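Local coordinates for protein PlzA (Borrelia burgdorferi, PDB 7MIE) that binds the bacterial second messenger c-di-GMP through a PilZ domain and probably acts as a receptor in c-di-GMP signalling, at residues L183-D188 against T276-D281; D188-K193 against L229-E234; K245-S250 against G263-E268. One frame throughout, in Å; residues are numbered along the deposited sequence.

How the contacts relate
Contact 1 joins the loop 183-188 to segment 276-281 of helix 273-283 near the chain's end, whereas contacts 2 and 3 are antiparallel strand pairs of one sheet, in which strands 228-233 and 240-250 are neighbours. Contacts 1 and 2 are largely buried and share Asp188; Phe233 of contact 2 packs on Ile185 and Leu278 of contact 1. Phe231 and Ile192 of contact 2 meet Phe266 and Ile264 of contact 3, giving a common apolar core. Chemistry follows place: leucine and isoleucine methyls, one bridging water and a more exposed Lys184-Asp281 edge in contact 1, a regular ladder in contact 2, and a bulged, partly exposed ladder beside c-di-GMP in contact 3.

Contact 1. Residues L183-D188 against T276-D281; sequences LKIDSD and TMLIHD
Leu278 reaches from the helix 276-281 into the loop 183-188 and meets it with both of its methyls. Its CG, anti to the backbone N (chi1 165°), carries the fork toward the loop, and the side chains of Leu278 and Ile185 cross at about a right angle. Leu278 CD2 lies 3.7 Å from Ile185 CG2, while Leu278 CD1 rests 3.6 Å from the backbone N of Lys184 and also touches Lys184 CB. Leu183 CD2 lies alongside the base of Leu278, 4.3 Å from Leu278 CG and close to Leu278 O. Beside this apolar patch the side chains of Lys184 and Asp281 also cross at about a right angle. It is the aliphatic part of the lysine that meets the carboxylate: Lys184 CG and CE each lie 3.4 Å from Asp281 OD2. Bends at chi2 (-71°) and chi4 carry the chain past this oxygen, and NZ stops 4.5 Å from Asp281 OD2, beyond salt-bridge range, so the attraction between the charges is probably modest. One water joins loop and helix: it accepts from Lys184 N and donates to Leu278 O at 2.8 Å and to Asp281 OD2 at 2.7 Å. It gives the Lys184 N-H, just past the end of helix 177-182, an acceptor and holds the carboxylate oxygen by one bond. Ile185 and Leu278 both pack on Phe233 of strand 228-233, Leu183 touches Ile175, and His280 NE2, further round the helix, bonds to Ile71 O in strand 65-74, placing helix 273-283 between the two sheets of the protein.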
loop_
_atom_site.group_PDB
_atom_site.type_symbol
_atom_site.label_atom_id
_atom_site.label_comp_id
_atom_site.label_asym_id
_atom_site.label_seq_id
_atom_site.Cartn_x
_atom_site.Cartn_y
_atom_site.Cartn_z
ATOM N N LEU A 183 6.292 7.436 -11.898
ATOM C CA LEU A 183 4.860 7.138 -11.892
ATOM C C LEU A 183 4.404 6.672 -13.269
ATOM O O LEU A 183 4.906 7.152 -14.283
ATOM C CB LEU A 183 4.123 8.431 -11.590
ATOM C CG LEU A 183 4.014 8.790 -10.117
ATOM C CD1 LEU A 183 3.557 10.236 -10.026
ATOM C CD2 LEU A 183 3.046 7.840 -9.383
ATOM N N LYS A 184 3.430 5.765 -13.301
ATOM C CA LYS A 184 2.963 5.246 -14.583
ATOM C C LYS A 184 1.819 6.118 -15.083
ATOM O O LYS A 184 0.809 5.592 -15.556
ATOM C CB LYS A 184 2.490 3.793 -14.465
ATOM C CG LYS A 184 3.501 2.781 -13.944
ATOM C CD LYS A 184 4.636 2.462 -14.907
ATOM C CE LYS A 184 5.896 1.982 -14.215
ATOM N NZ LYS A 184 7.114 2.507 -14.884
ATOM N N ILE A 185 1.959 7.441 -14.926
ATOM C CA ILE A 185 1.101 8.419 -15.583
ATOM C C ILE A 185 1.987 9.278 -16.478
ATOM O O ILE A 185 3.176 9.357 -16.248
ATOM C CB ILE A 185 0.303 9.299 -14.593
ATOM C CG1 ILE A 185 1.199 10.264 -13.818
ATOM C CG2 ILE A 185 -0.556 8.447 -13.659
ATOM C CD1 ILE A 185 0.418 11.337 -13.074
ATOM N N ASP A 186 1.381 9.935 -17.473
ATOM C CA ASP A 186 2.117 10.502 -18.594
ATOM C C ASP A 186 2.521 11.940 -18.305
ATOM O O ASP A 186 3.571 12.414 -18.750
ATOM C CB ASP A 186 1.259 10.473 -19.864
ATOM C CG ASP A 186 1.208 9.103 -20.514
ATOM O OD1 ASP A 186 2.128 8.295 -20.262
ATOM O OD2 ASP A 186 0.257 8.859 -21.273
ATOM N N SER A 187 1.629 12.650 -17.622
ATOM C CA SER A 187 1.815 14.059 -17.354
ATOM C C SER A 187 1.042 14.414 -16.096
ATOM O O SER A 187 0.359 13.563 -15.523
ATOM C CB SER A 187 1.317 14.908 -18.516
ATOM O OG SER A 187 -0.082 15.126 -18.387
ATOM N N ASP A 188 1.176 15.692 -15.726
ATOM C CA ASP A 188 0.529 16.322 -14.595
ATOM C C ASP A 188 -0.889 16.786 -14.920
ATOM O O ASP A 188 -1.536 17.406 -14.076
ATOM C CB ASP A 188 1.409 17.453 -14.062
ATOM C CG ASP A 188 1.545 18.677 -14.957
ATOM O OD1 ASP A 188 1.125 18.624 -16.140
ATOM O OD2 ASP A 188 2.057 19.677 -14.455
ATOM N N THR A 276 -4.658 2.838 -6.297
ATOM C CA THR A 276 -3.864 2.400 -5.165
ATOM C C THR A 276 -2.581 1.716 -5.647
ATOM O O THR A 276 -1.477 1.956 -5.127
ATOM C CB THR A 276 -4.673 1.451 -4.275
ATOM O OG1 THR A 276 -5.801 2.221 -3.838
ATOM C CG2 THR A 276 -3.844 1.056 -3.067
ATOM N N MET A 277 -2.722 0.854 -6.670
ATOM C CA MET A 277 -1.544 0.145 -7.180
ATOM C C MET A 277 -0.582 1.078 -7.948
ATOM O O MET A 277 0.630 0.865 -7.938
ATOM C CB MET A 277 -1.961 -1.015 -8.098
ATOM C CG MET A 277 -2.589 -2.207 -7.393
ATOM S SD MET A 277 -1.622 -2.854 -6.025
ATOM C CE MET A 277 -2.638 -4.193 -5.380
ATOM N N LEU A 278 -1.083 2.149 -8.578
ATOM C CA LEU A 278 -0.208 3.150 -9.194
ATOM C C LEU A 278 0.691 3.798 -8.127
ATOM O O LEU A 278 1.886 4.024 -8.357
ATOM C CB LEU A 278 -1.086 4.209 -9.884
ATOM C CG LEU A 278 -0.438 5.536 -10.285
ATOM C CD1 LEU A 278 0.345 5.331 -11.575
ATOM C CD2 LEU A 278 -1.510 6.593 -10.548
ATOM N N ILE A 279 0.105 4.141 -6.978
ATOM C CA ILE A 279 0.894 4.730 -5.895
ATOM C C ILE A 279 1.859 3.700 -5.304
ATOM O O ILE A 279 3.051 3.989 -5.104
ATOM C CB ILE A 279 -0.022 5.339 -4.812
ATOM C CG1 ILE A 279 -0.955 6.394 -5.434
ATOM C CG2 ILE A 279 0.822 5.943 -3.666
ATOM C CD1 ILE A 279 -0.227 7.578 -6.085
ATOM N N HIS A 280 1.366 2.490 -5.058
ATOM C CA HIS A 280 2.250 1.444 -4.561
ATOM C C HIS A 280 3.441 1.225 -5.510
ATOM O O HIS A 280 4.574 1.145 -5.037
ATOM C CB HIS A 280 1.429 0.155 -4.374
ATOM C CG HIS A 280 2.269 -0.917 -3.750
ATOM N ND1 HIS A 280 2.978 -1.828 -4.529
ATOM C CD2 HIS A 280 2.494 -1.236 -2.460
ATOM C CE1 HIS A 280 3.598 -2.677 -3.726
ATOM N NE2 HIS A 280 3.336 -2.329 -2.472
ATOM N N ASP A 281 3.178 1.177 -6.828
ATOM C CA ASP A 281 4.227 0.962 -7.829
ATOM C C ASP A 281 5.301 2.044 -7.718
ATOM O O ASP A 281 6.495 1.771 -7.885
ATOM C CB ASP A 281 3.621 0.923 -9.240
ATOM C CG ASP A 281 4.692 0.888 -10.319
ATOM O OD1 ASP A 281 5.301 -0.207 -10.494
ATOM O OD2 ASP A 281 4.945 1.962 -10.940
HETATM O O HOH W 1 3.487 4.165 -10.678
#

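Contact 2. Residues D188-K193 against L229-E234; sequences DKAFIK and LIFSFE
Phe191 and Ser232 form a hydrogen-bonded antiparallel pair, with Phe191 N to Ser232 O at 2.8 Å and Ser232 N to Phe191 O at 3.0 Å. Lys193 and Ile230 repeat the pattern with two further bonds. Between them Ile192 and Phe231 make the non-hydrogen-bonded pair, and CA-H...O contacts such as Phe231 CA to Phe191 O fill in the ladder. Apolar packing gathers on the face of Ile192 and Phe231: Ile192 CD1 comes to the ring edge of Phe231, 4.0 Å from Phe231 CD1, and also meets Leu229 CD1 at 4.1 Å. Ala190 CB lies 3.8 Å from Phe231 CE1, oblique to the ring. On the face of Phe191 and Lys193 the chemistry is mixed. Bends at chi3 and chi4 (-71° and -76°) curl the lysine over Ile230, bringing Lys193 CE 3.9 Å from Ile230 CG2. A water accepts from Lys193 NZ at 2.7 Å and donates to Ile230 O and to Ser232 OG, which is also bonded to Glu239. Another water links Lys189 O with Glu234 N where the pairing ends. Strand 189-193 is flanked on its second edge by strand 198-207, and strand 228-233 by strand 240-250; Ile192 and Leu229 pack on Ile264 of strand 260-266.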
loop_
_atom_site.group_PDB
_atom_site.type_symbol
_atom_site.label_atom_id
_atom_site.label_comp_id
_atom_site.label_asym_id
_atom_site.label_seq_id
_atom_site.Cartn_x
_atom_site.Cartn_y
_atom_site.Cartn_z
ATOM N N ASP A 188 1.176 15.692 -15.726
ATOM C CA ASP A 188 0.529 16.322 -14.595
ATOM C C ASP A 188 -0.889 16.786 -14.920
ATOM O O ASP A 188 -1.536 17.406 -14.076
ATOM C CB ASP A 188 1.409 17.453 -14.062
ATOM C CG ASP A 188 1.545 18.677 -14.957
ATOM O OD1 ASP A 188 1.125 18.624 -16.140
ATOM O OD2 ASP A 188 2.057 19.677 -14.455
ATOM N N LYS A 189 -1.380 16.505 -16.135
ATOM C CA LYS A 189 -2.676 17.057 -16.509
ATOM C C LYS A 189 -3.789 16.167 -15.973
ATOM O O LYS A 189 -3.734 14.954 -16.115
ATOM C CB LYS A 189 -2.820 17.194 -18.027
ATOM C CG LYS A 189 -1.949 18.264 -18.674
ATOM C CD LYS A 189 -2.437 18.636 -20.060
ATOM C CE LYS A 189 -1.303 19.022 -20.986
ATOM N NZ LYS A 189 -0.395 17.874 -21.221
ATOM N N ALA A 190 -4.795 16.795 -15.358
ATOM C CA ALA A 190 -5.947 16.072 -14.846
ATOM C C ALA A 190 -7.195 16.942 -14.970
ATOM O O ALA A 190 -7.143 18.052 -15.508
ATOM C CB ALA A 190 -5.719 15.649 -13.407
ATOM N N PHE A 191 -8.306 16.410 -14.452
ATOM C CA PHE A 191 -9.600 17.063 -14.510
ATOM C C PHE A 191 -10.253 16.976 -13.143
ATOM O O PHE A 191 -10.084 15.978 -12.442
ATOM C CB PHE A 191 -10.508 16.380 -15.538
ATOM C CG PHE A 191 -10.030 16.477 -16.965
ATOM C CD1 PHE A 191 -10.102 17.678 -17.660
ATOM C CD2 PHE A 191 -9.510 15.371 -17.617
ATOM C CE1 PHE A 191 -9.648 17.781 -18.969
ATOM C CE2 PHE A 191 -9.066 15.467 -18.930
ATOM C CZ PHE A 191 -9.139 16.670 -19.607
ATOM N N ILE A 192 -11.002 18.029 -12.810
ATOM C CA ILE A 192 -11.851 18.118 -11.639
ATOM C C ILE A 192 -13.286 18.368 -12.117
ATOM O O ILE A 192 -13.508 19.252 -12.944
ATOM C CB ILE A 192 -11.311 19.255 -10.738
ATOM C CG1 ILE A 192 -10.051 18.813 -9.990
ATOM C CG2 ILE A 192 -12.369 19.760 -9.770
ATOM C CD1 ILE A 192 -10.289 17.709 -8.979
ATOM N N LYS A 193 -14.236 17.564 -11.616
ATOM C CA LYS A 193 -15.658 17.688 -11.910
ATOM C C LYS A 193 -16.437 17.933 -10.621
ATOM O O LYS A 193 -16.313 17.163 -9.668
ATOM C CB LYS A 193 -16.201 16.374 -12.472
ATOM C CG LYS A 193 -15.893 16.100 -13.934
ATOM C CD LYS A 193 -16.759 15.023 -14.551
ATOM C CE LYS A 193 -16.440 13.632 -14.042
ATOM N NZ LYS A 193 -15.199 13.089 -14.641
ATOM N N LEU A 229 -16.562 15.983 -5.363
ATOM C CA LEU A 229 -15.972 16.125 -6.678
ATOM C C LEU A 229 -15.485 14.783 -7.207
ATOM O O LEU A 229 -15.477 13.781 -6.510
ATOM C CB LEU A 229 -14.845 17.159 -6.618
ATOM C CG LEU A 229 -13.723 16.838 -5.634
ATOM C CD1 LEU A 229 -12.714 15.890 -6.277
ATOM C CD2 LEU A 229 -13.041 18.115 -5.184
ATOM N N ILE A 230 -15.135 14.780 -8.489
ATOM C CA ILE A 230 -14.573 13.609 -9.125
ATOM C C ILE A 230 -13.255 14.062 -9.745
ATOM O O ILE A 230 -13.209 15.029 -10.510
ATOM C CB ILE A 230 -15.541 12.953 -10.139
ATOM C CG1 ILE A 230 -16.779 12.379 -9.441
ATOM C CG2 ILE A 230 -14.822 11.879 -10.940
ATOM C CD1 ILE A 230 -17.982 12.198 -10.334
ATOM N N PHE A 231 -12.172 13.415 -9.302
ATOM C CA PHE A 231 -10.841 13.696 -9.819
ATOM C C PHE A 231 -10.516 12.625 -10.840
ATOM O O PHE A 231 -10.724 11.446 -10.591
ATOM C CB PHE A 231 -9.847 13.664 -8.646
ATOM C CG PHE A 231 -8.373 13.629 -8.978
ATOM C CD1 PHE A 231 -7.761 14.720 -9.576
ATOM C CD2 PHE A 231 -7.587 12.533 -8.627
ATOM C CE1 PHE A 231 -6.391 14.711 -9.819
ATOM C CE2 PHE A 231 -6.214 12.528 -8.867
ATOM C CZ PHE A 231 -5.629 13.616 -9.472
ATOM N N SER A 232 -10.003 13.045 -11.999
ATOM C CA SER A 232 -9.707 12.067 -13.020
ATOM C C SER A 232 -8.493 12.479 -13.835
ATOM O O SER A 232 -8.126 13.665 -13.921
ATOM C CB SER A 232 -10.937 11.828 -13.909
ATOM O OG SER A 232 -11.164 12.958 -14.732
ATOM N N PHE A 233 -7.862 11.461 -14.411
ATOM C CA PHE A 233 -6.781 11.690 -15.353
ATOM C C PHE A 233 -6.690 10.524 -16.330
ATOM O O PHE A 233 -7.106 9.409 -16.032
ATOM C CB PHE A 233 -5.447 11.830 -14.617
ATOM C CG PHE A 233 -5.191 10.765 -13.573
ATOM C CD1 PHE A 233 -5.626 10.935 -12.260
ATOM C CD2 PHE A 233 -4.464 9.622 -13.881
ATOM C CE1 PHE A 233 -5.356 9.968 -11.296
ATOM C CE2 PHE A 233 -4.191 8.661 -12.914
ATOM C CZ PHE A 233 -4.633 8.836 -11.619
ATOM N N GLU A 234 -6.075 10.787 -17.486
ATOM C CA GLU A 234 -5.969 9.773 -18.522
ATOM C C GLU A 234 -5.062 8.675 -17.998
ATOM O O GLU A 234 -4.050 8.951 -17.354
ATOM C CB GLU A 234 -5.389 10.369 -19.806
ATOM C CG GLU A 234 -6.287 11.414 -20.445
ATOM C CD GLU A 234 -7.103 10.976 -21.654
ATOM O OE1 GLU A 234 -7.449 11.854 -22.472
ATOM O OE2 GLU A 234 -7.419 9.768 -21.767
HETATM O O HOH W 2 -4.998 13.262 -17.818
HETATM O O HOH W 3 -13.373 14.506 -13.225
#

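Contact 3. Residues K245-S250 against G263-E268; sequences KSKSLS and GIAFDE. With C2E (9,9'-[(2R,3R,3aS,5S,7aR,9R,10R,10aS,12S,14aR)-3,5,10,12-tetrahydroxy-5,12-dioxidooctahydro-2H,7H-difuro[3,2-d:3',2'-j][1,3,7,9,2,8]tetraoxadiphosphacyclododecine-2,9-diyl]bis(2-amino-1,9-dihydro-6H-purin-6-one)), chain C.
A classic beta bulge interrupts the hairpin of strands 240-250 and 260-266 at the c-di-GMP site of the PilZ domain: Lys247 and Ser248 both face Gly263. Lys245 and Ala265 form a regular hydrogen-bonded pair with two bonds, Ala265 N to Lys245 O at 2.9 Å among them. At the bulge Gly263 O receives Lys247 N at 2.7 Å, from above its carbonyl plane, together with a weak bond from Ser248 N. In return Gly263 N gives its hydrogen to Ser248 O and, weakly, to Ser248 OG. The hydroxyl reaches back to Gly263 because OG stands between the backbone N and the carbonyl carbon (chi1 81°), and the lack of a side chain on Gly263 lets it come 3.6 Å from Gly263 CA. Lys247 bends at chi2 (-55°) and then runs extended over Ala265, its CE 3.6 Å from Ala265 CB, to bring NZ 3.2 Å from C2E O1P in a weak hydrogen bond. Ala265 CB touches the ribose oxygen O4' of C2E, 3.3 Å away, and Ile264 O sits over the face of the base, 3.3 Å from C2E N9. Arg168, Arg172, Asp205 and Ser207 also bond to this ligand. Ser248 touches a second bound c-di-GMP. Lys245 NZ makes a long salt bridge to Asp267 OD1; the stronger partners are Asp228 for Lys245 NZ and Lys270 for Asp267 OD2. Gly263 and Ala265, being small, are consistent with the ligand's close approach to the strand, while Lys247 probably adds charge attraction to the phosphate.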
loop_
_atom_site.group_PDB
_atom_site.type_symbol
_atom_site.label_atom_id
_atom_site.label_comp_id
_atom_site.label_asym_id
_atom_site.label_seq_id
_atom_site.Cartn_x
_atom_site.Cartn_y
_atom_site.Cartn_z
ATOM N N LYS A 245 -13.698 14.548 -1.744
ATOM C CA LYS A 245 -14.212 15.765 -1.132
ATOM C C LYS A 245 -13.067 16.753 -0.973
ATOM O O LYS A 245 -11.915 16.360 -0.779
ATOM C CB LYS A 245 -14.809 15.447 0.243
ATOM C CG LYS A 245 -15.997 14.494 0.187
ATOM C CD LYS A 245 -16.730 14.315 1.499
ATOM C CE LYS A 245 -17.766 13.206 1.463
ATOM N NZ LYS A 245 -18.270 12.943 0.093
ATOM N N SER A 246 -13.395 18.039 -1.058
ATOM C CA SER A 246 -12.409 19.090 -0.886
ATOM C C SER A 246 -12.022 19.192 0.589
ATOM O O SER A 246 -12.836 18.903 1.466
ATOM C CB SER A 246 -12.906 20.392 -1.436
ATOM O OG SER A 246 -14.038 20.803 -0.676
ATOM N N LYS A 247 -10.752 19.525 0.853
ATOM C CA LYS A 247 -10.262 19.654 2.224
ATOM C C LYS A 247 -9.553 20.986 2.431
ATOM O O LYS A 247 -9.537 21.523 3.526
ATOM C CB LYS A 247 -9.247 18.570 2.598
ATOM C CG LYS A 247 -9.842 17.203 2.879
ATOM C CD LYS A 247 -10.913 17.235 3.952
ATOM C CE LYS A 247 -11.575 15.890 4.137
ATOM N NZ LYS A 247 -12.216 15.793 5.470
ATOM N N SER A 248 -8.899 21.498 1.399
ATOM C CA SER A 248 -8.268 22.784 1.577
ATOM C C SER A 248 -8.403 23.547 0.277
ATOM O O SER A 248 -8.425 22.944 -0.795
ATOM C CB SER A 248 -6.816 22.633 1.987
ATOM O OG SER A 248 -6.030 22.379 0.830
ATOM N N LEU A 249 -8.551 24.865 0.405
ATOM C CA LEU A 249 -8.491 25.777 -0.719
ATOM C C LEU A 249 -7.709 27.009 -0.277
ATOM O O LEU A 249 -7.863 27.482 0.852
ATOM C CB LEU A 249 -9.914 26.144 -1.174
ATOM C CG LEU A 249 -10.078 26.479 -2.658
ATOM C CD1 LEU A 249 -11.543 26.626 -3.029
ATOM C CD2 LEU A 249 -9.316 27.735 -3.057
ATOM N N SER A 250 -6.850 27.497 -1.178
ATOM C CA SER A 250 -6.007 28.652 -0.913
ATOM C C SER A 250 -5.558 29.264 -2.238
ATOM O O SER A 250 -5.410 28.551 -3.231
ATOM C CB SER A 250 -4.838 28.268 -0.049
ATOM O OG SER A 250 -4.002 27.354 -0.734
ATOM N N GLY A 263 -6.913 20.931 -2.061
ATOM C CA GLY A 263 -6.611 19.651 -1.422
ATOM C C GLY A 263 -7.838 18.740 -1.437
ATOM O O GLY A 263 -8.941 19.207 -1.167
ATOM N N ILE A 264 -7.653 17.451 -1.769
ATOM C CA ILE A 264 -8.747 16.514 -1.971
ATOM C C ILE A 264 -8.479 15.261 -1.147
ATOM O O ILE A 264 -7.373 14.732 -1.176
ATOM C CB ILE A 264 -8.828 16.115 -3.464
ATOM C CG1 ILE A 264 -9.032 17.337 -4.373
ATOM C CG2 ILE A 264 -9.881 15.016 -3.675
ATOM C CD1 ILE A 264 -8.763 17.078 -5.847
ATOM N N ALA A 265 -9.504 14.796 -0.429
ATOM C CA ALA A 265 -9.522 13.514 0.246
ATOM C C ALA A 265 -10.417 12.601 -0.565
ATOM O O ALA A 265 -11.633 12.874 -0.666
ATOM C CB ALA A 265 -10.116 13.674 1.648
ATOM N N PHE A 266 -9.834 11.527 -1.119
ATOM C CA PHE A 266 -10.615 10.534 -1.841
ATOM C C PHE A 266 -11.535 9.784 -0.878
ATOM O O PHE A 266 -11.140 9.468 0.241
ATOM C CB PHE A 266 -9.695 9.548 -2.578
ATOM C CG PHE A 266 -8.735 10.185 -3.559
ATOM C CD1 PHE A 266 -9.054 11.351 -4.235
ATOM C CD2 PHE A 266 -7.500 9.609 -3.799
ATOM C CE1 PHE A 266 -8.177 11.901 -5.162
ATOM C CE2 PHE A 266 -6.594 10.175 -4.688
ATOM C CZ PHE A 266 -6.937 11.320 -5.376
ATOM N N ASP A 267 -12.769 9.493 -1.315
ATOM C CA ASP A 267 -13.681 8.728 -0.467
ATOM C C ASP A 267 -13.064 7.374 -0.127
ATOM O O ASP A 267 -12.770 6.571 -1.016
ATOM C CB ASP A 267 -15.050 8.586 -1.142
ATOM C CG ASP A 267 -15.797 9.900 -1.346
ATOM O OD1 ASP A 267 -15.406 10.893 -0.743
ATOM O OD2 ASP A 267 -16.803 9.902 -2.106
ATOM N N GLU A 268 -12.852 7.138 1.179
ATOM C CA GLU A 268 -11.903 6.123 1.640
ATOM C C GLU A 268 -12.317 4.705 1.242
ATOM O O GLU A 268 -11.473 3.816 1.146
ATOM C CB GLU A 268 -11.757 6.190 3.163
ATOM C CG GLU A 268 -12.706 5.254 3.888
ATOM C CD GLU A 268 -13.096 5.609 5.316
ATOM O OE1 GLU A 268 -12.215 6.103 6.075
ATOM O OE2 GLU A 268 -14.293 5.398 5.662
HETATM P P1 C2E C . -8.176 15.042 6.468
HETATM O O2P C2E C . -8.025 16.497 6.344
HETATM O O1P C2E C . -9.539 14.405 6.571
HETATM O "O5'" C2E C . -7.601 14.475 5.077
HETATM C "C5'" C2E C . -7.748 13.070 4.812
HETATM C "C4'" C2E C . -6.764 12.658 3.741
HETATM O "O4'" C2E C . -6.986 13.446 2.551
HETATM C "C3'" C2E C . -5.289 12.908 4.069
HETATM O "O3'" C2E C . -4.836 11.807 4.848
HETATM C "C2'" C2E C . -4.703 12.760 2.639
HETATM O "O2'" C2E C . -4.707 11.397 2.263
HETATM C "C1'" C2E C . -5.786 13.455 1.796
HETATM N N9 C2E C . -5.438 14.833 1.485
HETATM C C8 C2E C . -5.971 16.007 1.964
HETATM N N7 C2E C . -5.410 17.072 1.461
HETATM C C5 C2E C . -4.415 16.558 0.623
HETATM C C6 C2E C . -3.454 17.222 -0.173
HETATM O O6 C2E C . -3.253 18.445 -0.236
HETATM N N1 C2E C . -2.634 16.304 -0.853
HETATM C C2 C2E C . -2.747 14.930 -0.785
HETATM N N2 C2E C . -1.874 14.183 -1.495
HETATM N N3 C2E C . -3.645 14.300 -0.035
HETATM C C4 C2E C . -4.438 15.184 0.632
HETATM P P11 C2E C . -3.463 11.999 5.687
HETATM O O21 C2E C . -3.176 10.632 6.208
HETATM O O11 C2E C . -2.461 12.621 4.752
HETATM O O5A C2E C . -3.877 13.099 6.793
HETATM C C5A C2E C . -4.680 12.595 7.890
HETATM C C4A C2E C . -5.226 13.766 8.657
HETATM O O4A C2E C . -4.141 14.513 9.255
HETATM C C3A C2E C . -5.962 14.791 7.793
HETATM O O3A C2E C . -7.280 14.293 7.579
HETATM C C2A C2E C . -5.854 16.031 8.676
HETATM O O2A C2E C . -6.778 16.008 9.755
HETATM C C1A C2E C . -4.412 15.883 9.176
HETATM N N91 C2E C . -3.420 16.572 8.372
HETATM C C81 C2E C . -2.497 16.015 7.511
HETATM N N71 C2E C . -1.752 16.926 6.938
HETATM C C51 C2E C . -2.195 18.146 7.457
HETATM C C61 C2E C . -1.757 19.482 7.218
HETATM O O61 C2E C . -0.844 19.905 6.497
HETATM N N11 C2E C . -2.487 20.399 7.968
HETATM C C21 C2E C . -3.540 20.098 8.795
HETATM N N21 C2E C . -4.116 21.143 9.414
HETATM N N31 C2E C . -3.929 18.851 9.065
HETATM C C41 C2E C . -3.223 17.928 8.339
#